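Long-range contacts in alpha-L-rhamnosidase (PDB 6GSZ), which probably hydrolyses terminal non-reducing alpha-L-rhamnose residues in alpha-L-rhamnosides, as a calcium-binding, glycosylated fungal glycoside hydrolase: residues G333-G338 and G735-E740; R451-S456 and N760-G765; C461-E466 and M756-H761. All blocks are in the same frame, centred on the assembly; numbering follows the deposited sequence.

Contact 1: G333-G338 and G735-E740; sequences GQNLVG and GTTTWE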
ATOM      1  N   GLY A 333       9.512  20.968  -1.480  1.00 17.01           N
ATOM      2  CA  GLY A 333       8.239  21.381  -2.104  1.00 17.30           C
ATOM      3  C   GLY A 333       7.101  20.380  -1.972  1.00 18.34           C
ATOM      4  O   GLY A 333       5.965  20.659  -2.389  1.00 20.30           O
ATOM      5  N   GLN A 334       7.382  19.237  -1.376  1.00 16.82           N
ATOM      6  CA  GLN A 334       6.469  18.102  -1.273  1.00 14.49           C
ATOM      7  C   GLN A 334       6.850  17.368   0.004  1.00 14.73           C
ATOM      8  O   GLN A 334       8.037  17.156   0.224  1.00 15.28           O
ATOM      9  CB  GLN A 334       6.608  17.183  -2.484  1.00 15.44           C
ATOM     10  CG  GLN A 334       5.816  15.886  -2.355  1.00 15.82           C
ATOM     11  CD  GLN A 334       4.312  16.071  -2.309  1.00 14.07           C
ATOM     12  OE1 GLN A 334       3.732  16.768  -3.171  1.00 15.91           O
ATOM     13  NE2 GLN A 334       3.673  15.438  -1.308  1.00 13.30           N
ATOM     14  N   ASN A 335       5.843  16.981   0.787  1.00 13.17           N
ATOM     15  CA  ASN A 335       6.028  16.104   1.924  1.00 14.13           C
ATOM     16  C   ASN A 335       6.093  14.679   1.369  1.00 13.03           C
ATOM     17  O   ASN A 335       5.070  14.137   0.918  1.00 13.25           O
ATOM     18  CB  ASN A 335       4.887  16.284   2.924  1.00 13.27           C
ATOM     19  CG  ASN A 335       5.086  15.555   4.232  1.00 14.46           C
ATOM     20  OD1 ASN A 335       6.229  15.246   4.599  1.00 14.14           O
ATOM     21  ND2 ASN A 335       4.019  15.340   4.984  1.00 13.69           N
ATOM     22  N   LEU A 336       7.294  14.116   1.344  1.00 13.02           N
ATOM     23  CA  LEU A 336       7.587  12.864   0.706  1.00 12.83           C
ATOM     24  C   LEU A 336       8.146  11.872   1.712  1.00 12.78           C
ATOM     25  O   LEU A 336       8.445  12.205   2.858  1.00 13.23           O
ATOM     26  CB  LEU A 336       8.502  13.065  -0.503  1.00 15.98           C
ATOM     27  CG  LEU A 336       9.802  13.828  -0.276  1.00 18.79           C
ATOM     28  CD1 LEU A 336      10.844  12.892   0.214  1.00 20.20           C
ATOM     29  CD2 LEU A 336      10.274  14.484  -1.564  1.00 20.56           C
ATOM     30  N   VAL A 337       8.284  10.641   1.247  1.00 11.00           N
ATOM     31  CA  VAL A 337       8.748   9.524   2.067  1.00 11.19           C
ATOM     32  C   VAL A 337       9.886   8.828   1.343  1.00 10.73           C
ATOM     33  O   VAL A 337       9.761   8.461   0.187  1.00 12.17           O
ATOM     34  CB  VAL A 337       7.609   8.543   2.408  1.00 11.57           C
ATOM     35  CG1 VAL A 337       8.133   7.364   3.198  1.00 12.12           C
ATOM     36  CG2 VAL A 337       6.544   9.263   3.208  1.00 12.05           C
ATOM     37  N   GLY A 338      11.026   8.720   2.048  1.00 10.96           N
ATOM     38  CA  GLY A 338      12.242   8.121   1.549  1.00 12.46           C
ATOM     39  C   GLY A 338      13.435   8.717   2.282  1.00 11.71           C
ATOM     40  O   GLY A 338      13.493   8.640   3.477  1.00 12.23           O
ATOM     41  N   GLY A 735      -0.534  22.313   2.441  1.00 16.76           N
ATOM     42  CA  GLY A 735      -0.437  20.872   2.524  1.00 15.22           C
ATOM     43  C   GLY A 735      -0.212  20.227   1.170  1.00 15.20           C
ATOM     44  O   GLY A 735      -0.800  20.671   0.172  1.00 16.48           O
ATOM     45  N   THR A 736       0.631  19.187   1.144  1.00 13.35           N
ATOM     46  CA  THR A 736       0.935  18.431  -0.058  1.00 15.07           C
ATOM     47  C   THR A 736       0.646  16.927   0.135  1.00 13.05           C
ATOM     48  O   THR A 736       0.964  16.111  -0.735  1.00 13.52           O
ATOM     49  CB  THR A 736       2.382  18.674  -0.508  1.00 15.24           C
ATOM     50  OG1 THR A 736       3.297  18.355   0.538  1.00 13.89           O
ATOM     51  CG2 THR A 736       2.603  20.101  -0.959  1.00 16.72           C
ATOM     52  N   THR A 737      -0.009  16.625   1.253  1.00 12.79           N
ATOM     53  CA  THR A 737      -0.423  15.307   1.697  1.00 12.79           C
ATOM     54  C   THR A 737      -1.697  15.540   2.498  1.00 13.68           C
ATOM     55  O   THR A 737      -1.949  16.663   2.896  1.00 14.65           O
ATOM     56  CB  THR A 737       0.645  14.630   2.563  1.00 14.22           C
ATOM     57  OG1 THR A 737       1.132  15.535   3.546  1.00 14.40           O
ATOM     58  CG2 THR A 737       1.781  14.079   1.740  1.00 15.70           C
ATOM     59  N   THR A 738      -2.459  14.480   2.756  1.00 13.55           N
ATOM     60  CA  THR A 738      -3.571  14.585   3.695  1.00 13.25           C
ATOM     61  C   THR A 738      -3.025  14.399   5.108  1.00 13.29           C
ATOM     62  O   THR A 738      -2.084  13.650   5.350  1.00 13.25           O
ATOM     63  CB  THR A 738      -4.696  13.603   3.332  1.00 14.15           C
ATOM     64  OG1 THR A 738      -4.236  12.251   3.190  1.00 14.00           O
ATOM     65  CG2 THR A 738      -5.397  14.012   2.055  1.00 13.46           C
ATOM     66  N   TRP A 739      -3.670  15.075   6.069  1.00 13.77           N
ATOM     67  CA  TRP A 739      -3.173  15.115   7.461  1.00 14.50           C
ATOM     68  C   TRP A 739      -4.016  14.188   8.339  1.00 14.21           C
ATOM     69  O   TRP A 739      -5.180  13.912   8.064  1.00 15.56           O
ATOM     70  CB  TRP A 739      -3.214  16.540   8.023  1.00 13.84           C
ATOM     71  CG  TRP A 739      -2.528  17.564   7.179  1.00 13.96           C
ATOM     72  CD1 TRP A 739      -1.573  17.397   6.219  1.00 14.67           C
ATOM     73  CD2 TRP A 739      -2.703  18.981   7.325  1.00 14.50           C
ATOM     74  NE1 TRP A 739      -1.157  18.618   5.742  1.00 14.76           N
ATOM     75  CE2 TRP A 739      -1.850  19.608   6.393  1.00 15.26           C
ATOM     76  CE3 TRP A 739      -3.553  19.760   8.114  1.00 16.34           C
ATOM     77  CZ2 TRP A 739      -1.768  21.000   6.272  1.00 17.74           C
ATOM     78  CZ3 TRP A 739      -3.488  21.133   7.993  1.00 17.12           C
ATOM     79  CH2 TRP A 739      -2.604  21.742   7.090  1.00 17.04           C
ATOM     80  N   GLU A 740      -3.436  13.716   9.426  1.00 13.23           N
ATOM     81  CA  GLU A 740      -4.110  12.859  10.396  1.00 12.51           C
ATOM     82  C   GLU A 740      -5.360  13.527  10.963  1.00 15.24           C
ATOM     83  O   GLU A 740      -6.417  12.892  11.041  1.00 14.48           O
ATOM     84  CB  GLU A 740      -3.113  12.537  11.497  1.00 14.01           C
ATOM     85  CG  GLU A 740      -3.618  11.679  12.639  1.00 14.21           C
ATOM     86  CD  GLU A 740      -2.561  11.318  13.671  1.00 14.97           C
ATOM     87  OE1 GLU A 740      -1.652  12.153  13.905  1.00 15.27           O
ATOM     88  OE2 GLU A 740      -2.695  10.196  14.242  1.00 14.52           O
TER
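Q334 and T736 run antiparallel past one another, the amide of Q334 reaching the backbone of T736 while the T736 hydroxyl takes the backbone N-H of the next residue, N335. The amide of Q334 sends NE2 to the carbonyl O of T736 at 2.8 Å, and the bond is nearly straight at the proton (162°). That donor stands well above the carbonyl plane of T736, while the acceptor lies close to the amide plane of Q334. OG1 of T736 accepts from the backbone N of N335 at 2.9 Å. The methyl CG2 of T736 rests 3.7 Å from O of G333, and CG2 of T737 lies 3.4 Å from O of N335. NE2 of Q334 also reaches back to O of its own neighbour N335 (2.9 Å), so two carbonyls, one from each segment, hold the amide; the bend at chi2 (65°) folds CD toward this pair. Next to it N335 lies crosswise to T737, ND2 of N335 being 3.2 Å from OG1 of T737, yet each has a stronger partner elsewhere: E358 for N335, the carbonyl O of F759 for T737. The contact joins the concanavalin-like domain to the glycosidase domain in buried surroundings. Strand 335-337 pairs with strand 396-398 through L336 and G338, and helix 437-453 lies alongside, with W448 touching Q334 and L336 and S449 touching T737.

Contact 2: R451-S456 and N760-G765; sequences RGNFFS and NHYAVG. With BGC (beta-D-glucopyranose), chain B; EDO (1,2-ethanediol), chain C.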
ATOM      1  N   ARG A 451       1.348   7.035  -1.533  1.00 11.45           N
ATOM      2  CA  ARG A 451       2.750   6.682  -1.773  1.00 11.33           C
ATOM      3  C   ARG A 451       3.554   6.620  -0.464  1.00 11.85           C
ATOM      4  O   ARG A 451       4.378   5.712  -0.277  1.00 12.87           O
ATOM      5  CB  ARG A 451       3.397   7.707  -2.701  1.00 12.27           C
ATOM      6  CG  ARG A 451       2.900   7.638  -4.129  1.00 12.30           C
ATOM      7  CD  ARG A 451       3.342   8.846  -4.924  1.00 13.67           C
ATOM      8  NE  ARG A 451       2.987   8.730  -6.316  1.00 13.67           N
ATOM      9  CZ  ARG A 451       3.131   9.712  -7.220  1.00 14.97           C
ATOM     10  NH1 ARG A 451       3.432  10.951  -6.826  1.00 17.31           N
ATOM     11  NH2 ARG A 451       2.915   9.440  -8.501  1.00 15.62           N
ATOM     12  N   GLY A 452       3.289   7.534   0.469  1.00 10.32           N
ATOM     13  CA  GLY A 452       4.088   7.571   1.635  1.00 11.28           C
ATOM     14  C   GLY A 452       3.843   6.396   2.586  1.00 11.42           C
ATOM     15  O   GLY A 452       4.713   6.046   3.403  1.00 12.71           O
ATOM     16  N   ASN A 453       2.635   5.836   2.517  1.00 10.45           N
ATOM     17  CA  ASN A 453       2.130   4.892   3.477  1.00 10.63           C
ATOM     18  C   ASN A 453       1.850   3.493   2.901  1.00 10.68           C
ATOM     19  O   ASN A 453       1.356   2.622   3.643  1.00 12.60           O
ATOM     20  CB  ASN A 453       0.894   5.449   4.145  1.00 10.50           C
ATOM     21  CG  ASN A 453       1.224   6.576   5.092  1.00 12.16           C
ATOM     22  OD1 ASN A 453       1.858   6.329   6.137  1.00 12.15           O
ATOM     23  ND2 ASN A 453       0.833   7.808   4.754  1.00 12.28           N
ATOM     24  N   PHE A 454       2.235   3.229   1.653  1.00  9.88           N
ATOM     25  CA  PHE A 454       2.247   1.861   1.123  1.00  9.83           C
ATOM     26  C   PHE A 454       3.717   1.464   1.041  1.00 10.34           C
ATOM     27  O   PHE A 454       4.356   1.608   0.018  1.00 11.00           O
ATOM     28  CB  PHE A 454       1.468   1.783  -0.193  1.00 10.12           C
ATOM     29  CG  PHE A 454      -0.018   1.561  -0.021  1.00  9.81           C
ATOM     30  CD1 PHE A 454      -0.828   2.483   0.636  1.00 11.33           C
ATOM     31  CD2 PHE A 454      -0.571   0.351  -0.404  1.00 11.31           C
ATOM     32  CE1 PHE A 454      -2.192   2.241   0.796  1.00 11.69           C
ATOM     33  CE2 PHE A 454      -1.930   0.121  -0.222  1.00 11.68           C
ATOM     34  CZ  PHE A 454      -2.702   1.034   0.425  1.00 12.35           C
ATOM     35  N   PHE A 455       4.257   1.143   2.219  1.00 10.34           N
ATOM     36  CA  PHE A 455       5.721   0.943   2.389  1.00 10.41           C
ATOM     37  C   PHE A 455       5.913  -0.424   3.036  1.00 10.36           C
ATOM     38  O   PHE A 455       6.063  -0.471   4.272  1.00 13.22           O
ATOM     39  CB  PHE A 455       6.289   2.052   3.273  1.00 11.73           C
ATOM     40  CG  PHE A 455       7.782   2.273   3.187  1.00 10.77           C
ATOM     41  CD1 PHE A 455       8.685   1.412   3.822  1.00 11.70           C
ATOM     42  CD2 PHE A 455       8.304   3.325   2.448  1.00 12.06           C
ATOM     43  CE1 PHE A 455      10.042   1.618   3.734  1.00 12.37           C
ATOM     44  CE2 PHE A 455       9.674   3.524   2.377  1.00 12.50           C
ATOM     45  CZ  PHE A 455      10.538   2.677   3.006  1.00 11.59           C
ATOM     46  N   SER A 456       5.803  -1.494   2.233  1.00 10.18           N
ATOM     47  CA  SER A 456       5.812  -2.956   2.623  1.00 10.92           C
ATOM     48  C   SER A 456       4.428  -3.354   3.192  1.00 10.45           C
ATOM     49  O   SER A 456       3.880  -4.354   2.769  1.00 11.86           O
ATOM     50  CB  SER A 456       7.013  -3.363   3.538  1.00 13.77           C
ATOM     51  OG  SER A 456       7.034  -4.738   3.678  1.00 17.51           O
ATOM     52  N   ASN A 760       0.769  13.278   7.407  1.00 12.99           N
ATOM     53  CA  ASN A 760       0.800  12.332   6.298  1.00 11.71           C
ATOM     54  C   ASN A 760       0.117  11.018   6.684  1.00 12.87           C
ATOM     55  O   ASN A 760       0.764   9.997   6.894  1.00 13.13           O
ATOM     56  CB  ASN A 760       2.229  12.085   5.832  1.00 11.69           C
ATOM     57  CG  ASN A 760       2.329  11.567   4.420  1.00 12.57           C
ATOM     58  OD1 ASN A 760       1.303  11.219   3.808  1.00 13.23           O
ATOM     59  ND2 ASN A 760       3.528  11.489   3.864  1.00 12.20           N
ATOM     60  N   HIS A 761      -1.216  11.073   6.746  1.00 13.14           N
ATOM     61  CA  HIS A 761      -2.114   9.924   7.006  1.00 13.23           C
ATOM     62  C   HIS A 761      -3.129   9.868   5.869  1.00 13.66           C
ATOM     63  O   HIS A 761      -3.678  10.921   5.566  1.00 13.95           O
ATOM     64  CB  HIS A 761      -2.909  10.161   8.304  1.00 13.11           C
ATOM     65  CG  HIS A 761      -2.399   9.591   9.576  1.00 12.92           C
ATOM     66  ND1 HIS A 761      -1.241  10.048  10.182  1.00 13.24           N
ATOM     67  CD2 HIS A 761      -2.945   8.669  10.408  1.00 12.16           C
ATOM     68  CE1 HIS A 761      -1.078   9.389  11.315  1.00 14.84           C
ATOM     69  NE2 HIS A 761      -2.109   8.508  11.484  1.00 13.40           N
ATOM     70  N   TYR A 762      -3.351   8.698   5.253  1.00 12.97           N
ATOM     71  CA  TYR A 762      -4.357   8.613   4.166  1.00 12.44           C
ATOM     72  C   TYR A 762      -5.810   8.589   4.605  1.00 12.62           C
ATOM     73  O   TYR A 762      -6.674   8.741   3.719  1.00 13.87           O
ATOM     74  CB  TYR A 762      -4.049   7.443   3.217  1.00 12.52           C
ATOM     75  CG  TYR A 762      -3.819   6.069   3.794  1.00 11.23           C
ATOM     76  CD1 TYR A 762      -4.676   5.490   4.697  1.00 11.17           C
ATOM     77  CD2 TYR A 762      -2.694   5.341   3.437  1.00 11.65           C
ATOM     78  CE1 TYR A 762      -4.483   4.206   5.176  1.00 11.81           C
ATOM     79  CE2 TYR A 762      -2.468   4.061   3.924  1.00 11.33           C
ATOM     80  CZ  TYR A 762      -3.328   3.515   4.861  1.00 12.04           C
ATOM     81  OH  TYR A 762      -3.094   2.248   5.328  1.00 12.56           O
ATOM     82  N   ALA A 763      -6.155   8.451   5.887  1.00 13.78           N
ATOM     83  CA  ALA A 763      -7.573   8.289   6.249  1.00 14.74           C
ATOM     84  C   ALA A 763      -8.448   9.390   5.676  1.00 13.65           C
ATOM     85  O   ALA A 763      -9.486   9.059   5.125  1.00 14.25           O
ATOM     86  CB  ALA A 763      -7.735   8.206   7.766  1.00 15.83           C
ATOM     87  N   VAL A 764      -8.101  10.672   5.875  1.00 15.46           N
ATOM     88  CA  VAL A 764      -8.923  11.838   5.373  1.00 16.37           C
ATOM     89  C   VAL A 764      -8.971  11.785   3.846  1.00 12.91           C
ATOM     90  O   VAL A 764      -9.967  12.233   3.208  1.00 14.83           O
ATOM     91  CB  VAL A 764      -8.268  13.135   5.919  1.00 20.94           C
ATOM     92  CG1 VAL A 764      -8.419  14.343   5.066  1.00 25.97           C
ATOM     93  CG2 VAL A 764      -8.697  13.360   7.376  1.00 21.60           C
ATOM     94  N   GLY A 765      -7.954  11.150   3.239  1.00 12.79           N
ATOM     95  CA  GLY A 765      -7.860  10.996   1.808  1.00 12.14           C
ATOM     96  C   GLY A 765      -8.866   9.981   1.263  1.00 11.42           C
ATOM     97  O   GLY A 765      -8.930   9.807   0.052  1.00 11.93           O
TER
HETATM   98  C2  BGC B 968      -3.961   5.487  13.593  0.70 21.40           C
HETATM   99  C3  BGC B 968      -5.281   5.187  14.246  0.70 25.42           C
HETATM  100  C4  BGC B 968      -5.254   4.751  15.694  0.70 26.12           C
HETATM  101  C5  BGC B 968      -4.415   5.731  16.358  0.70 22.33           C
HETATM  102  C6  BGC B 968      -4.427   5.330  17.820  0.70 25.89           C
HETATM  103  C1  BGC B 968      -3.134   6.385  14.496  0.70 26.18           C
HETATM  104  O1  BGC B 968      -1.960   6.758  13.803  0.70 14.80           O
HETATM  105  O2  BGC B 968      -4.136   6.384  12.522  0.70 29.23           O
HETATM  106  O3  BGC B 968      -5.773   4.110  13.648  0.70 14.73           O
HETATM  107  O4  BGC B 968      -6.527   4.604  16.366  0.70 25.27           O
HETATM  108  O5  BGC B 968      -3.058   5.868  15.825  0.70 37.28           O
HETATM  109  O6  BGC B 968      -3.499   6.167  18.519  0.70 26.27           O
HETATM  110  C1  EDO C 958       3.892  -6.691  -0.163  0.50 13.07           C
HETATM  111  O1  EDO C 958       4.759  -5.896   0.724  0.50 14.65           O
HETATM  112  C2  EDO C 958       4.320  -6.679  -1.634  0.50 12.88           C
HETATM  113  O2  EDO C 958       3.662  -5.619  -2.445  0.50 16.70           O
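With chi1 of N453 at -72°, CG stands anti to the carbonyl carbon, and the amide meets the chain of N760; in Y762 chi1 (51°) instead sets CG between the backbone N and the carbonyl carbon. ND2 of N453 donates to the carbonyl O of N760 at 3.1 Å, from well above the carbonyl plane, and it also bonds O of S449 one turn back in the helix. OD1 of N453 is taken by T459, so both ends of the amide are engaged. The side chains of N453 and N760 pass head to tail with their amide planes 78° apart, and OD1 of N760 turns to OG of S449. The apolar half is carried by CE2 of Y762, which lies 3.6 Å from CB of N453 and equally 3.6 Å from CE1 of F454. The two rings meet obliquely, centroids 5.8 Å apart, and I474 of helix 471-484 touches both. N453 closes helix 437-453, one of the helices of the (alpha/alpha)6 barrel typical of this glycosidase domain, and the loop it grips carries H761 into the sugar pocket. There NE2 of H761 donates to O1 of the bound glucose at 2.9 Å and weakly to O2, while ND1 is held by OG of S758. N453 thus holds the carbonyl just before H761, and the ring of Y762 just after it is packed against N453 and F454, consistent with a second-shell role in placing the imidazole at the ligand.

Contact 3: C461-E466 and M756-H761; sequences CPQRDE and MTSFNH. With BGC (beta-D-glucopyranose), chain B.
The side chains of R464 and H761 are nearly perpendicular, while the guanidinium and imidazole planes are 58° apart, with NH2 of R464 lying 3.5 Å from CE1 of H761 at the edge of the ring. From CG to NE the arginine is extended, and its end passes obliquely by M756, whose CG lies 3.6 Å from NH2 of R464. A water accepts from both NH1 of R464 and the backbone N of T757, bridging two donors that cannot bond each other. NE of R464 forms a salt bridge with OE1 of E466 (3.0 Å), on the anti side of that carboxylate, and NH1 pairs with E740. These loops line the glucose pocket at the mouth of the glycosidase domain's (alpha/alpha)6 barrel: O1 of the sugar lies 3.1 Å from NH2 of R464, at the guanidinium's edge, and OE2 of E466 faces O5. Over one face of the imidazole lies N of C461, and CB of C461 comes within 3.4 Å of CE1 of H761. OG of S758 meets ND1 of H761 in the ring plane at 2.8 Å, accepts from N of N760 in an ST turn, and receives a weak bond from NE2 of Q463 at 2.9 Å. P462 lies across N760, CD of P462 being 3.3 Å from the carbonyl O of N760.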
ATOM      1  N   CYS A 461       1.252   6.196   9.311  1.00 10.22           N
ATOM      2  CA  CYS A 461       2.058   7.358   8.984  1.00 12.02           C
ATOM      3  C   CYS A 461       3.509   6.928   8.763  1.00 11.19           C
ATOM      4  O   CYS A 461       3.853   5.807   9.076  1.00 12.10           O
ATOM      5  CB  CYS A 461       1.991   8.436  10.068  1.00 13.24           C
ATOM      6  SG  CYS A 461       2.518   7.889  11.712  1.00 14.98           S
ATOM      7  N   PRO A 462       4.318   7.767   8.104  1.00 11.09           N
ATOM      8  CA  PRO A 462       5.683   7.408   7.746  1.00 11.20           C
ATOM      9  C   PRO A 462       6.790   8.162   8.473  1.00 11.02           C
ATOM     10  O   PRO A 462       7.926   7.910   8.145  1.00 12.64           O
ATOM     11  CB  PRO A 462       5.689   7.895   6.274  1.00 12.62           C
ATOM     12  CG  PRO A 462       4.902   9.188   6.318  1.00 12.89           C
ATOM     13  CD  PRO A 462       3.876   8.990   7.418  1.00 12.54           C
ATOM     14  N   GLN A 463       6.454   9.011   9.432  1.00 11.37           N
ATOM     15  CA  GLN A 463       7.460   9.979   9.949  1.00 11.57           C
ATOM     16  C   GLN A 463       7.792   9.782  11.425  1.00 11.36           C
ATOM     17  O   GLN A 463       8.986   9.837  11.753  1.00 12.70           O
ATOM     18  CB  GLN A 463       7.003  11.405   9.620  1.00 12.83           C
ATOM     19  CG  GLN A 463       5.937  12.018  10.521  1.00 13.23           C
ATOM     20  CD  GLN A 463       4.591  11.339  10.464  1.00 12.99           C
ATOM     21  OE1 GLN A 463       4.389  10.292  11.070  1.00 14.59           O
ATOM     22  NE2 GLN A 463       3.637  11.926   9.748  1.00 13.29           N
ATOM     23  N   ARG A 464       6.818   9.600  12.293  1.00 11.85           N
ATOM     24  CA  ARG A 464       7.036   9.539  13.719  1.00 11.84           C
ATOM     25  C   ARG A 464       7.382   8.104  14.139  1.00 11.72           C
ATOM     26  O   ARG A 464       7.659   7.236  13.323  1.00 11.31           O
ATOM     27  CB  ARG A 464       5.843  10.126  14.486  1.00 12.28           C
ATOM     28  CG  ARG A 464       4.561   9.303  14.430  1.00 12.23           C
ATOM     29  CD  ARG A 464       3.412  10.062  15.056  1.00 13.14           C
ATOM     30  NE  ARG A 464       2.172   9.314  15.024  1.00 12.66           N
ATOM     31  CZ  ARG A 464       0.960   9.841  14.850  1.00 11.80           C
ATOM     32  NH1 ARG A 464       0.824  11.156  14.871  1.00 13.48           N
ATOM     33  NH2 ARG A 464      -0.079   9.026  14.651  1.00 13.27           N
ATOM     34  N   ASP A 465       7.411   7.906  15.459  1.00 11.52           N
ATOM     35  CA  ASP A 465       7.729   6.626  16.090  1.00 11.59           C
ATOM     36  C   ASP A 465       6.518   5.704  16.090  1.00 11.87           C
ATOM     37  O   ASP A 465       6.066   5.288  17.101  1.00 11.70           O
ATOM     38  CB  ASP A 465       8.276   6.848  17.498  1.00 12.76           C
ATOM     39  CG  ASP A 465       7.366   7.634  18.425  1.00 14.59           C
ATOM     40  OD1 ASP A 465       6.345   8.185  17.932  1.00 13.34           O
ATOM     41  OD2 ASP A 465       7.657   7.692  19.606  1.00 13.34           O
ATOM     42  N   GLU A 466       6.009   5.446  14.900  1.00 10.54           N
ATOM     43  CA  GLU A 466       4.812   4.594  14.733  1.00 11.29           C
ATOM     44  C   GLU A 466       5.006   3.813  13.435  1.00 10.57           C
ATOM     45  O   GLU A 466       5.741   2.875  13.415  1.00 11.15           O
ATOM     46  CB  GLU A 466       3.548   5.461  14.864  1.00 10.91           C
ATOM     47  CG  GLU A 466       2.269   4.667  15.066  1.00 12.58           C
ATOM     48  CD  GLU A 466       1.155   5.429  15.749  1.00 13.27           C
ATOM     49  OE1 GLU A 466       1.316   6.634  15.970  1.00 13.10           O
ATOM     50  OE2 GLU A 466       0.138   4.812  16.069  1.00 12.83           O
ATOM     51  N   MET A 756      -0.222  13.455  19.503  1.00 16.43           N
ATOM     52  CA  MET A 756      -0.432  12.632  18.303  1.00 16.20           C
ATOM     53  C   MET A 756      -0.880  13.565  17.172  1.00 15.10           C
ATOM     54  O   MET A 756      -2.066  13.904  17.084  1.00 16.19           O
ATOM     55  CB  MET A 756      -1.486  11.563  18.569  1.00 15.68           C
ATOM     56  CG  MET A 756      -1.732  10.607  17.447  1.00 15.13           C
ATOM     57  SD  MET A 756      -3.294   9.725  17.621  1.00 17.56           S
ATOM     58  CE  MET A 756      -4.439  10.971  17.057  1.00 17.29           C
ATOM     59  N   THR A 757       0.071  14.004  16.342  1.00 14.07           N
ATOM     60  CA  THR A 757      -0.212  14.869  15.197  1.00 15.14           C
ATOM     61  C   THR A 757       0.727  14.544  14.041  1.00 14.34           C
ATOM     62  O   THR A 757       1.948  14.694  14.188  1.00 17.64           O
ATOM     63  CB  THR A 757      -0.105  16.351  15.560  1.00 15.54           C
ATOM     64  OG1 THR A 757      -1.052  16.643  16.595  1.00 16.99           O
ATOM     65  CG2 THR A 757      -0.358  17.262  14.388  1.00 16.55           C
ATOM     66  N   SER A 758       0.175  14.107  12.916  1.00 14.92           N
ATOM     67  CA  SER A 758       0.909  13.765  11.719  1.00 13.81           C
ATOM     68  C   SER A 758       0.366  14.580  10.536  1.00 12.42           C
ATOM     69  O   SER A 758      -0.854  14.845  10.430  1.00 14.52           O
ATOM     70  CB  SER A 758       0.817  12.273  11.462  1.00 13.93           C
ATOM     71  OG  SER A 758       0.737  11.960  10.088  1.00 12.49           O
ATOM     72  N   PHE A 759       1.250  14.897   9.581  1.00 13.16           N
ATOM     73  CA  PHE A 759       0.879  15.567   8.349  1.00 13.34           C
ATOM     74  C   PHE A 759       0.873  14.588   7.157  1.00 11.70           C
ATOM     75  O   PHE A 759       0.946  15.040   5.999  1.00 13.91           O
ATOM     76  CB  PHE A 759       1.779  16.782   8.068  1.00 13.20           C
ATOM     77  CG  PHE A 759       1.594  17.857   9.096  1.00 13.34           C
ATOM     78  CD1 PHE A 759       0.626  18.816   8.901  1.00 14.91           C
ATOM     79  CD2 PHE A 759       2.342  17.891  10.270  1.00 14.74           C
ATOM     80  CE1 PHE A 759       0.419  19.803   9.854  1.00 16.52           C
ATOM     81  CE2 PHE A 759       2.131  18.880  11.210  1.00 16.60           C
ATOM     82  CZ  PHE A 759       1.172  19.831  11.005  1.00 16.93           C
ATOM     83  N   ASN A 760       0.769  13.278   7.407  1.00 12.99           N
ATOM     84  CA  ASN A 760       0.800  12.332   6.298  1.00 11.71           C
ATOM     85  C   ASN A 760       0.117  11.018   6.684  1.00 12.87           C
ATOM     86  O   ASN A 760       0.764   9.997   6.894  1.00 13.13           O
ATOM     87  CB  ASN A 760       2.229  12.085   5.832  1.00 11.69           C
ATOM     88  CG  ASN A 760       2.329  11.567   4.420  1.00 12.57           C
ATOM     89  OD1 ASN A 760       1.303  11.219   3.808  1.00 13.23           O
ATOM     90  ND2 ASN A 760       3.528  11.489   3.864  1.00 12.20           N
ATOM     91  N   HIS A 761      -1.216  11.073   6.746  1.00 13.14           N
ATOM     92  CA  HIS A 761      -2.114   9.924   7.006  1.00 13.23           C
ATOM     93  C   HIS A 761      -3.129   9.868   5.869  1.00 13.66           C
ATOM     94  O   HIS A 761      -3.678  10.921   5.566  1.00 13.95           O
ATOM     95  CB  HIS A 761      -2.909  10.161   8.304  1.00 13.11           C
ATOM     96  CG  HIS A 761      -2.399   9.591   9.576  1.00 12.92           C
ATOM     97  ND1 HIS A 761      -1.241  10.048  10.182  1.00 13.24           N
ATOM     98  CD2 HIS A 761      -2.945   8.669  10.408  1.00 12.16           C
ATOM     99  CE1 HIS A 761      -1.078   9.389  11.315  1.00 14.84           C
ATOM    100  NE2 HIS A 761      -2.109   8.508  11.484  1.00 13.40           N
TER
HETATM  101  C2  BGC B 968      -3.961   5.487  13.593  0.70 21.40           C
HETATM  102  C3  BGC B 968      -5.281   5.187  14.246  0.70 25.42           C
HETATM  103  C4  BGC B 968      -5.254   4.751  15.694  0.70 26.12           C
HETATM  104  C5  BGC B 968      -4.415   5.731  16.358  0.70 22.33           C
HETATM  105  C6  BGC B 968      -4.427   5.330  17.820  0.70 25.89           C
HETATM  106  C1  BGC B 968      -3.134   6.385  14.496  0.70 26.18           C
HETATM  107  O1  BGC B 968      -1.960   6.758  13.803  0.70 14.80           O
HETATM  108  O2  BGC B 968      -4.136   6.384  12.522  0.70 29.23           O
HETATM  109  O3  BGC B 968      -5.773   4.110  13.648  0.70 14.73           O
HETATM  110  O4  BGC B 968      -6.527   4.604  16.366  0.70 25.27           O
HETATM  111  O5  BGC B 968      -3.058   5.868  15.825  0.70 37.28           O
HETATM  112  O6  BGC B 968      -3.499   6.167  18.519  0.70 26.27           O
HETATM  113  O   HOH W   1       2.718  12.813  16.784  1.00 15.53           O

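In the fold
All three contacts are buried, and none lies at the surface, but they differ in reach. Contact 1 spans two domains, whereas contacts 2 and 3 stay within the glycosidase domain and share N760 and H761. Contact 2 lies about 8 Å from the centre of the chain, the others about 16 Å, measured between centres. The chemistry follows the place: neutral amide and hydroxyl bonds at the domain seam, an amide bond plus aromatic packing at the end of helix 437-453, and charged groups with a water beside the sugar. OG1 of T738, bonded to the carbonyl O of H761, joins contact 1 to the loop that contacts 2 and 3 share.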